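Local structure of Lin1944 protein (Listeria innocua, 3D7L) at residues I49-I62 and L96-F110. The protein is of unknown function but belongs to the short-chain dehydrogenase/reductase family and is therefore probably an oxidoreductase. Residues are numbered along the deposited sequence; the frame is centred on the assembly and turned at random.
Sequences IKKMYEQVGKVDAI and LVLLGIDSLNDKGSF
Y53 reaches from helix 49-56 across to residues 96-100 of helix 79-100. CB and CG lie beside S103 OG, which a water links to the Y53 carbonyl; CD2 meets the L99 carbonyl oxygen; CE2 comes 3.4 Å from G100 CA. That CA lies over one ring face, a CH-pi contact, while selenomethionine M52 covers the opposite face with CE. G100, with no side chain, lets the ring lie directly against its CA, which is why glycine suits this place. At the tip, Y53 OH donates to L96 O at 2.7 Å, tilted 26° from the carbonyl plane. I49 sets CG1 against L96 CD2 and CG2 against L99 CD1, crossing both leucines at about a right angle.

G57 leaves the helical conformation with positive phi, a backbone shape glycine adopts easily. V59 then pairs with strand 104-105: V59 N bonds S103 O at 2.9 Å and N105 N bonds V59 O. Past the corner at D60, I62 N bonds S109 O at 3.0 Å in the main parallel sheet. I62, with CG1 beside its backbone N (chi1 -65°), sets CD1 3.7 Å from F110 CE1. Nearer solvent, K58 NZ grips L104 O at 2.8 Å from above the carbonyl plane. N105 ND2 meets D60 OD2 from above the carboxylate, whose OD1 accepts from K5 N.

Two successive helix-then-strand units of the Rossmann-type sheet, whose strands 59-64 and 108-113 are neighbours, thus meet through an apolar interior, where a main-chain carbonyl satisfies the phenol hydroxyl, and a polar, hydrated margin.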
ATOM      1  N   ILE D  49      11.682  16.078  -7.471  1.00 30.42           N
ATOM      2  CA  ILE D  49      10.256  16.355  -7.666  1.00 29.57           C
ATOM      3  C   ILE D  49       9.961  17.843  -7.423  1.00 29.81           C
ATOM      4  O   ILE D  49       9.222  18.483  -8.189  1.00 29.33           O
ATOM      5  CB  ILE D  49       9.349  15.467  -6.764  1.00 29.13           C
ATOM      6  CG1 ILE D  49       9.413  13.997  -7.197  1.00 27.61           C
ATOM      7  CG2 ILE D  49       7.914  15.952  -6.799  1.00 27.43           C
ATOM      8  CD1 ILE D  49       9.111  13.042  -6.094  1.00 26.90           C
ATOM      9  N   LYS D  50      10.513  18.381  -6.347  1.00 29.81           N
ATOM     10  CA  LYS D  50      10.288  19.791  -6.025  1.00 30.39           C
ATOM     11  C   LYS D  50      10.791  20.697  -7.132  1.00 30.31           C
ATOM     12  O   LYS D  50      10.097  21.664  -7.489  1.00 29.66           O
ATOM     13  CB  LYS D  50      10.919  20.174  -4.696  1.00 30.05           C
ATOM     14  CG  LYS D  50      10.553  19.206  -3.618  1.00 31.63           C
ATOM     15  CD  LYS D  50      10.321  19.881  -2.311  1.00 37.39           C
ATOM     16  CE  LYS D  50      11.572  19.934  -1.473  1.00 37.44           C
ATOM     17  NZ  LYS D  50      11.229  19.468  -0.081  1.00 39.99           N
ATOM     18  N   LYS D  51      11.967  20.383  -7.681  1.00 30.40           N
ATOM     19  CA  LYS D  51      12.501  21.167  -8.803  1.00 31.65           C
ATOM     20  C   LYS D  51      11.564  21.115 -10.010  1.00 30.89           C
ATOM     21  O   LYS D  51      11.291  22.143 -10.638  1.00 30.70           O
ATOM     22  CB  LYS D  51      13.893  20.683  -9.217  1.00 32.13           C
ATOM     23  CG  LYS D  51      14.955  21.772  -9.256  1.00 36.12           C
ATOM     24  CD  LYS D  51      14.801  22.742 -10.431  1.00 39.49           C
ATOM     25  CE  LYS D  51      15.642  24.002 -10.193  1.00 42.98           C
ATOM     26  NZ  LYS D  51      17.141  23.823 -10.380  1.00 45.35           N
HETATM   27  N   MSE D  52      11.074  19.917 -10.331  1.00 30.38           N
HETATM   28  CA  MSE D  52      10.123  19.765 -11.428  1.00 30.66           C
HETATM   29  C   MSE D  52       8.937  20.706 -11.253  1.00 29.15           C
HETATM   30  O   MSE D  52       8.596  21.443 -12.170  1.00 28.45           O
HETATM   31  CB  MSE D  52       9.661  18.316 -11.591  1.00 30.55           C
HETATM   32  CG  MSE D  52       8.579  18.155 -12.679  1.00 30.76           C
HETATM   33 SE   MSE D  52       7.585  16.529 -12.565  0.65 34.87          SE
HETATM   34  CE  MSE D  52       6.695  16.788 -10.875  1.00 30.65           C
ATOM     35  N   TYR D  53       8.338  20.702 -10.067  1.00 28.88           N
ATOM     36  CA  TYR D  53       7.165  21.539  -9.800  1.00 28.94           C
ATOM     37  C   TYR D  53       7.440  23.059  -9.830  1.00 29.17           C
ATOM     38  O   TYR D  53       6.552  23.835 -10.218  1.00 29.01           O
ATOM     39  CB  TYR D  53       6.490  21.133  -8.477  1.00 28.64           C
ATOM     40  CG  TYR D  53       5.636  19.878  -8.556  1.00 29.29           C
ATOM     41  CD1 TYR D  53       4.683  19.705  -9.581  1.00 28.67           C
ATOM     42  CD2 TYR D  53       5.764  18.865  -7.594  1.00 28.19           C
ATOM     43  CE1 TYR D  53       3.894  18.540  -9.641  1.00 28.22           C
ATOM     44  CE2 TYR D  53       4.985  17.709  -7.654  1.00 26.77           C
ATOM     45  CZ  TYR D  53       4.049  17.557  -8.670  1.00 27.50           C
ATOM     46  OH  TYR D  53       3.283  16.400  -8.698  1.00 28.53           O
ATOM     47  N   GLU D  54       8.643  23.479  -9.421  1.00 29.26           N
ATOM     48  CA  GLU D  54       9.077  24.883  -9.580  1.00 31.68           C
ATOM     49  C   GLU D  54       9.175  25.246 -11.061  1.00 31.19           C
ATOM     50  O   GLU D  54       8.692  26.301 -11.482  1.00 30.77           O
ATOM     51  CB  GLU D  54      10.451  25.147  -8.949  1.00 31.61           C
ATOM     52  CG  GLU D  54      10.567  24.934  -7.445  1.00 34.66           C
ATOM     53  CD  GLU D  54      12.036  24.981  -6.957  1.00 35.49           C
ATOM     54  OE1 GLU D  54      12.419  24.186  -6.046  1.00 40.50           O
ATOM     55  OE2 GLU D  54      12.813  25.799  -7.504  1.00 40.29           O
ATOM     56  N   GLN D  55       9.807  24.367 -11.841  1.00 30.95           N
ATOM     57  CA  GLN D  55       9.893  24.552 -13.277  1.00 32.12           C
ATOM     58  C   GLN D  55       8.506  24.678 -13.918  1.00 31.59           C
ATOM     59  O   GLN D  55       8.266  25.606 -14.672  1.00 30.22           O
ATOM     60  CB  GLN D  55      10.726  23.437 -13.938  1.00 32.14           C
ATOM     61  CG  GLN D  55      12.263  23.644 -13.828  1.00 35.18           C
ATOM     62  CD  GLN D  55      13.121  22.462 -14.371  1.00 35.70           C
ATOM     63  OE1 GLN D  55      14.172  22.681 -14.988  1.00 40.28           O
ATOM     64  NE2 GLN D  55      12.685  21.225 -14.120  1.00 40.02           N
ATOM     65  N   VAL D  56       7.599  23.756 -13.575  1.00 31.72           N
ATOM     66  CA  VAL D  56       6.284  23.652 -14.220  1.00 32.45           C
ATOM     67  C   VAL D  56       5.303  24.796 -13.909  1.00 32.54           C
ATOM     68  O   VAL D  56       4.517  25.167 -14.773  1.00 32.63           O
ATOM     69  CB  VAL D  56       5.602  22.292 -13.903  1.00 31.94           C
ATOM     70  CG1 VAL D  56       4.188  22.272 -14.428  1.00 33.50           C
ATOM     71  CG2 VAL D  56       6.387  21.154 -14.511  1.00 31.76           C
ATOM     72  N   GLY D  57       5.337  25.337 -12.687  1.00 32.66           N
ATOM     73  CA  GLY D  57       4.325  26.304 -12.238  1.00 32.70           C
ATOM     74  C   GLY D  57       2.934  25.697 -12.036  1.00 32.76           C
ATOM     75  O   GLY D  57       2.797  24.487 -11.809  1.00 33.22           O
ATOM     76  N   LYS D  58       1.896  26.526 -12.130  1.00 31.63           N
ATOM     77  CA  LYS D  58       0.524  26.074 -11.876  1.00 31.45           C
ATOM     78  C   LYS D  58      -0.055  25.282 -13.037  1.00 30.53           C
ATOM     79  O   LYS D  58       0.065  25.693 -14.196  1.00 29.95           O
ATOM     80  CB  LYS D  58      -0.398  27.267 -11.543  1.00 32.35           C
ATOM     81  CG  LYS D  58      -0.285  27.779 -10.099  1.00 34.66           C
ATOM     82  CD  LYS D  58      -1.132  26.916  -9.166  1.00 38.31           C
ATOM     83  CE  LYS D  58      -1.278  27.526  -7.774  1.00 41.20           C
ATOM     84  NZ  LYS D  58      -2.258  26.765  -6.915  1.00 41.47           N
ATOM     85  N   VAL D  59      -0.661  24.133 -12.713  1.00 29.54           N
ATOM     86  CA  VAL D  59      -1.436  23.341 -13.686  1.00 28.76           C
ATOM     87  C   VAL D  59      -2.844  22.970 -13.197  1.00 28.67           C
ATOM     88  O   VAL D  59      -3.211  23.206 -12.037  1.00 28.36           O
ATOM     89  CB  VAL D  59      -0.660  22.077 -14.186  1.00 29.21           C
ATOM     90  CG1 VAL D  59       0.571  22.506 -14.954  1.00 28.13           C
ATOM     91  CG2 VAL D  59      -0.289  21.154 -13.032  1.00 25.78           C
ATOM     92  N   ASP D  60      -3.641  22.422 -14.110  1.00 28.49           N
ATOM     93  CA  ASP D  60      -5.000  22.007 -13.796  1.00 27.85           C
ATOM     94  C   ASP D  60      -5.061  20.536 -13.426  1.00 27.10           C
ATOM     95  O   ASP D  60      -5.950  20.122 -12.687  1.00 27.29           O
ATOM     96  CB  ASP D  60      -5.920  22.277 -14.976  1.00 27.91           C
ATOM     97  CG  ASP D  60      -5.985  23.734 -15.309  1.00 29.77           C
ATOM     98  OD1 ASP D  60      -5.453  24.124 -16.368  1.00 31.92           O
ATOM     99  OD2 ASP D  60      -6.511  24.501 -14.476  1.00 31.40           O
ATOM    100  N   ALA D  61      -4.122  19.747 -13.928  1.00 26.35           N
ATOM    101  CA  ALA D  61      -4.121  18.298 -13.638  1.00 25.42           C
ATOM    102  C   ALA D  61      -2.714  17.771 -13.598  1.00 25.32           C
ATOM    103  O   ALA D  61      -1.869  18.190 -14.386  1.00 26.37           O
ATOM    104  CB  ALA D  61      -4.924  17.524 -14.672  1.00 24.14           C
ATOM    105  N   ILE D  62      -2.482  16.829 -12.691  1.00 25.57           N
ATOM    106  CA  ILE D  62      -1.224  16.115 -12.595  1.00 25.15           C
ATOM    107  C   ILE D  62      -1.602  14.639 -12.707  1.00 25.74           C
ATOM    108  O   ILE D  62      -2.435  14.125 -11.938  1.00 25.78           O
ATOM    109  CB  ILE D  62      -0.486  16.397 -11.260  1.00 25.60           C
ATOM    110  CG1 ILE D  62      -0.054  17.874 -11.172  1.00 24.67           C
ATOM    111  CG2 ILE D  62       0.716  15.434 -11.090  1.00 24.09           C
ATOM    112  CD1 ILE D  62       0.436  18.287  -9.796  1.00 24.04           C
ATOM    113  N   LEU D  96       4.617  12.621  -5.454  1.00 26.79           N
ATOM    114  CA  LEU D  96       4.113  13.584  -6.448  1.00 26.83           C
ATOM    115  C   LEU D  96       2.856  14.292  -5.947  1.00 26.90           C
ATOM    116  O   LEU D  96       2.605  15.444  -6.307  1.00 26.94           O
ATOM    117  CB  LEU D  96       3.833  12.933  -7.799  1.00 26.42           C
ATOM    118  CG  LEU D  96       4.959  12.276  -8.582  1.00 27.49           C
ATOM    119  CD1 LEU D  96       4.305  11.544  -9.735  1.00 28.56           C
ATOM    120  CD2 LEU D  96       6.060  13.255  -9.079  1.00 26.74           C
ATOM    121  N   VAL D  97       2.054  13.596  -5.143  1.00 27.14           N
ATOM    122  CA  VAL D  97       0.869  14.199  -4.522  1.00 26.79           C
ATOM    123  C   VAL D  97       1.286  15.077  -3.336  1.00 27.14           C
ATOM    124  O   VAL D  97       0.899  16.254  -3.266  1.00 27.57           O
ATOM    125  CB  VAL D  97      -0.158  13.127  -4.081  1.00 26.84           C
ATOM    126  CG1 VAL D  97      -1.240  13.740  -3.242  1.00 26.43           C
ATOM    127  CG2 VAL D  97      -0.726  12.392  -5.295  1.00 25.88           C
ATOM    128  N   LEU D  98       2.089  14.532  -2.422  1.00 25.75           N
ATOM    129  CA  LEU D  98       2.477  15.321  -1.247  1.00 26.72           C
ATOM    130  C   LEU D  98       3.194  16.626  -1.618  1.00 26.51           C
ATOM    131  O   LEU D  98       3.075  17.622  -0.905  1.00 28.02           O
ATOM    132  CB  LEU D  98       3.338  14.509  -0.263  1.00 25.52           C
ATOM    133  CG  LEU D  98       2.716  13.187   0.219  1.00 25.68           C
ATOM    134  CD1 LEU D  98       3.650  12.515   1.173  1.00 26.22           C
ATOM    135  CD2 LEU D  98       1.346  13.390   0.874  1.00 26.00           C
ATOM    136  N   LEU D  99       3.958  16.610  -2.701  1.00 26.14           N
ATOM    137  CA  LEU D  99       4.729  17.801  -3.124  1.00 26.23           C
ATOM    138  C   LEU D  99       4.041  18.678  -4.198  1.00 26.48           C
ATOM    139  O   LEU D  99       4.480  19.797  -4.452  1.00 25.88           O
ATOM    140  CB  LEU D  99       6.146  17.402  -3.550  1.00 25.71           C
ATOM    141  CG  LEU D  99       6.971  16.677  -2.474  1.00 26.36           C
ATOM    142  CD1 LEU D  99       8.174  15.944  -3.048  1.00 25.23           C
ATOM    143  CD2 LEU D  99       7.402  17.595  -1.326  1.00 25.30           C
ATOM    144  N   GLY D 100       2.955  18.174  -4.787  1.00 26.97           N
ATOM    145  CA  GLY D 100       2.264  18.818  -5.906  1.00 27.37           C
ATOM    146  C   GLY D 100       0.935  19.547  -5.678  1.00 28.72           C
ATOM    147  O   GLY D 100       0.445  20.222  -6.596  1.00 28.27           O
ATOM    148  N   ILE D 101       0.351  19.440  -4.477  1.00 29.16           N
ATOM    149  CA  ILE D 101      -0.940  20.104  -4.195  1.00 30.65           C
ATOM    150  C   ILE D 101      -0.874  21.613  -4.455  1.00 30.91           C
ATOM    151  O   ILE D 101      -1.808  22.210  -5.012  1.00 30.13           O
ATOM    152  CB  ILE D 101      -1.464  19.792  -2.753  1.00 30.97           C
ATOM    153  CG1 ILE D 101      -1.699  18.289  -2.567  1.00 30.16           C
ATOM    154  CG2 ILE D 101      -2.770  20.536  -2.463  1.00 31.51           C
ATOM    155  CD1 ILE D 101      -1.791  17.840  -1.095  1.00 31.17           C
ATOM    156  N   ASP D 102       0.261  22.207  -4.094  1.00 31.91           N
ATOM    157  CA  ASP D 102       0.489  23.635  -4.236  1.00 33.14           C
ATOM    158  C   ASP D 102       0.646  24.048  -5.707  1.00 32.84           C
ATOM    159  O   ASP D 102       0.527  25.225  -6.039  1.00 33.21           O
ATOM    160  CB  ASP D 102       1.703  24.080  -3.393  1.00 34.33           C
ATOM    161  CG  ASP D 102       1.330  24.420  -1.943  1.00 37.57           C
ATOM    162  OD1 ASP D 102       0.155  24.766  -1.686  1.00 42.62           O
ATOM    163  OD2 ASP D 102       2.212  24.372  -1.047  1.00 41.48           O
ATOM    164  N   SER D 103       0.871  23.067  -6.582  1.00 32.16           N
ATOM    165  CA  SER D 103       0.957  23.312  -8.014  1.00 31.54           C
ATOM    166  C   SER D 103      -0.367  23.179  -8.747  1.00 31.28           C
ATOM    167  O   SER D 103      -0.419  23.428  -9.943  1.00 30.88           O
ATOM    168  CB  SER D 103       1.975  22.378  -8.661  1.00 31.29           C
ATOM    169  OG  SER D 103       3.278  22.747  -8.258  1.00 31.76           O
ATOM    170  N   LEU D 104      -1.426  22.771  -8.051  1.00 30.10           N
ATOM    171  CA  LEU D 104      -2.701  22.621  -8.726  1.00 29.62           C
ATOM    172  C   LEU D 104      -3.571  23.844  -8.596  1.00 29.68           C
ATOM    173  O   LEU D 104      -3.690  24.433  -7.512  1.00 29.23           O
ATOM    174  CB  LEU D 104      -3.475  21.398  -8.229  1.00 29.65           C
ATOM    175  CG  LEU D 104      -3.100  20.038  -8.805  1.00 28.48           C
ATOM    176  CD1 LEU D 104      -4.031  19.041  -8.194  1.00 22.72           C
ATOM    177  CD2 LEU D 104      -3.205  20.019 -10.360  1.00 26.82           C
ATOM    178  N   ASN D 105      -4.180  24.215  -9.717  1.00 29.30           N
ATOM    179  CA  ASN D 105      -5.200  25.232  -9.722  1.00 29.25           C
ATOM    180  C   ASN D 105      -6.441  24.754  -8.940  1.00 29.54           C
ATOM    181  O   ASN D 105      -6.641  23.547  -8.730  1.00 28.20           O
ATOM    182  CB  ASN D 105      -5.560  25.608 -11.163  1.00 28.86           C
ATOM    183  CG  ASN D 105      -4.496  26.485 -11.833  1.00 30.58           C
ATOM    184  OD1 ASN D 105      -3.868  27.340 -11.196  1.00 30.11           O
ATOM    185  ND2 ASN D 105      -4.312  26.286 -13.135  1.00 32.41           N
ATOM    186  N   ASP D 106      -7.263  25.707  -8.503  1.00 29.96           N
ATOM    187  CA  ASP D 106      -8.514  25.400  -7.827  1.00 30.24           C
ATOM    188  C   ASP D 106      -9.337  24.429  -8.679  1.00 30.29           C
ATOM    189  O   ASP D 106      -9.418  24.600  -9.882  1.00 30.37           O
ATOM    190  CB  ASP D 106      -9.294  26.692  -7.577  1.00 30.66           C
ATOM    191  CG  ASP D 106      -8.641  27.592  -6.512  1.00 31.68           C
ATOM    192  OD1 ASP D 106      -9.125  28.720  -6.319  1.00 35.78           O
ATOM    193  OD2 ASP D 106      -7.650  27.195  -5.865  1.00 32.92           O
ATOM    194  N   LYS D 107      -9.910  23.397  -8.056  1.00 29.62           N
ATOM    195  CA  LYS D 107     -10.721  22.390  -8.767  1.00 29.68           C
ATOM    196  C   LYS D 107      -9.893  21.473  -9.678  1.00 28.34           C
ATOM    197  O   LYS D 107     -10.450  20.775 -10.516  1.00 28.38           O
ATOM    198  CB  LYS D 107     -11.845  23.053  -9.594  1.00 30.39           C
ATOM    199  CG  LYS D 107     -12.627  24.181  -8.895  1.00 34.18           C
ATOM    200  CD  LYS D 107     -14.085  23.838  -8.654  1.00 39.48           C
ATOM    201  CE  LYS D 107     -14.260  23.132  -7.297  1.00 42.60           C
ATOM    202  NZ  LYS D 107     -15.382  22.132  -7.293  1.00 42.99           N
ATOM    203  N   GLY D 108      -8.569  21.497  -9.528  1.00 27.45           N
ATOM    204  CA  GLY D 108      -7.659  20.633 -10.281  1.00 26.76           C
ATOM    205  C   GLY D 108      -7.782  19.195  -9.793  1.00 26.77           C
ATOM    206  O   GLY D 108      -8.595  18.911  -8.907  1.00 27.37           O
ATOM    207  N   SER D 109      -7.004  18.284 -10.373  1.00 26.52           N
ATOM    208  CA  SER D 109      -7.047  16.864  -9.976  1.00 26.68           C
ATOM    209  C   SER D 109      -5.692  16.181 -10.056  1.00 26.61           C
ATOM    210  O   SER D 109      -4.840  16.611 -10.831  1.00 26.35           O
ATOM    211  CB  SER D 109      -8.024  16.086 -10.868  1.00 26.28           C
ATOM    212  OG  SER D 109      -7.505  15.951 -12.180  1.00 26.95           O
ATOM    213  N   PHE D 110      -5.518  15.111  -9.256  1.00 26.86           N
ATOM    214  CA  PHE D 110      -4.435  14.132  -9.416  1.00 26.26           C
ATOM    215  C   PHE D 110      -5.001  12.833 -10.001  1.00 26.10           C
ATOM    216  O   PHE D 110      -6.081  12.409  -9.614  1.00 27.34           O
ATOM    217  CB  PHE D 110      -3.806  13.766  -8.062  1.00 26.37           C
ATOM    218  CG  PHE D 110      -3.013  14.855  -7.428  1.00 26.77           C
ATOM    219  CD1 PHE D 110      -1.696  15.087  -7.803  1.00 25.45           C
ATOM    220  CD2 PHE D 110      -3.570  15.641  -6.419  1.00 27.00           C
ATOM    221  CE1 PHE D 110      -0.941  16.093  -7.208  1.00 23.82           C
ATOM    222  CE2 PHE D 110      -2.805  16.659  -5.814  1.00 26.23           C
ATOM    223  CZ  PHE D 110      -1.496  16.860  -6.205  1.00 26.28           C
TER
HETATM  224  O   HOH W   1       4.692  25.163  -8.615  1.00 47.88           O
HETATM  225  O   HOH W   2      -2.117  26.976 -15.358  1.00 40.05           O
HETATM  226  O   HOH W   3      -8.502  18.051 -13.629  1.00 26.81           O
HETATM  227  O   HOH W   4      -8.306  23.249 -12.566  1.00 31.23           O
HETATM  228  O   HOH W   5      -5.581  14.291 -12.926  1.00 19.66           O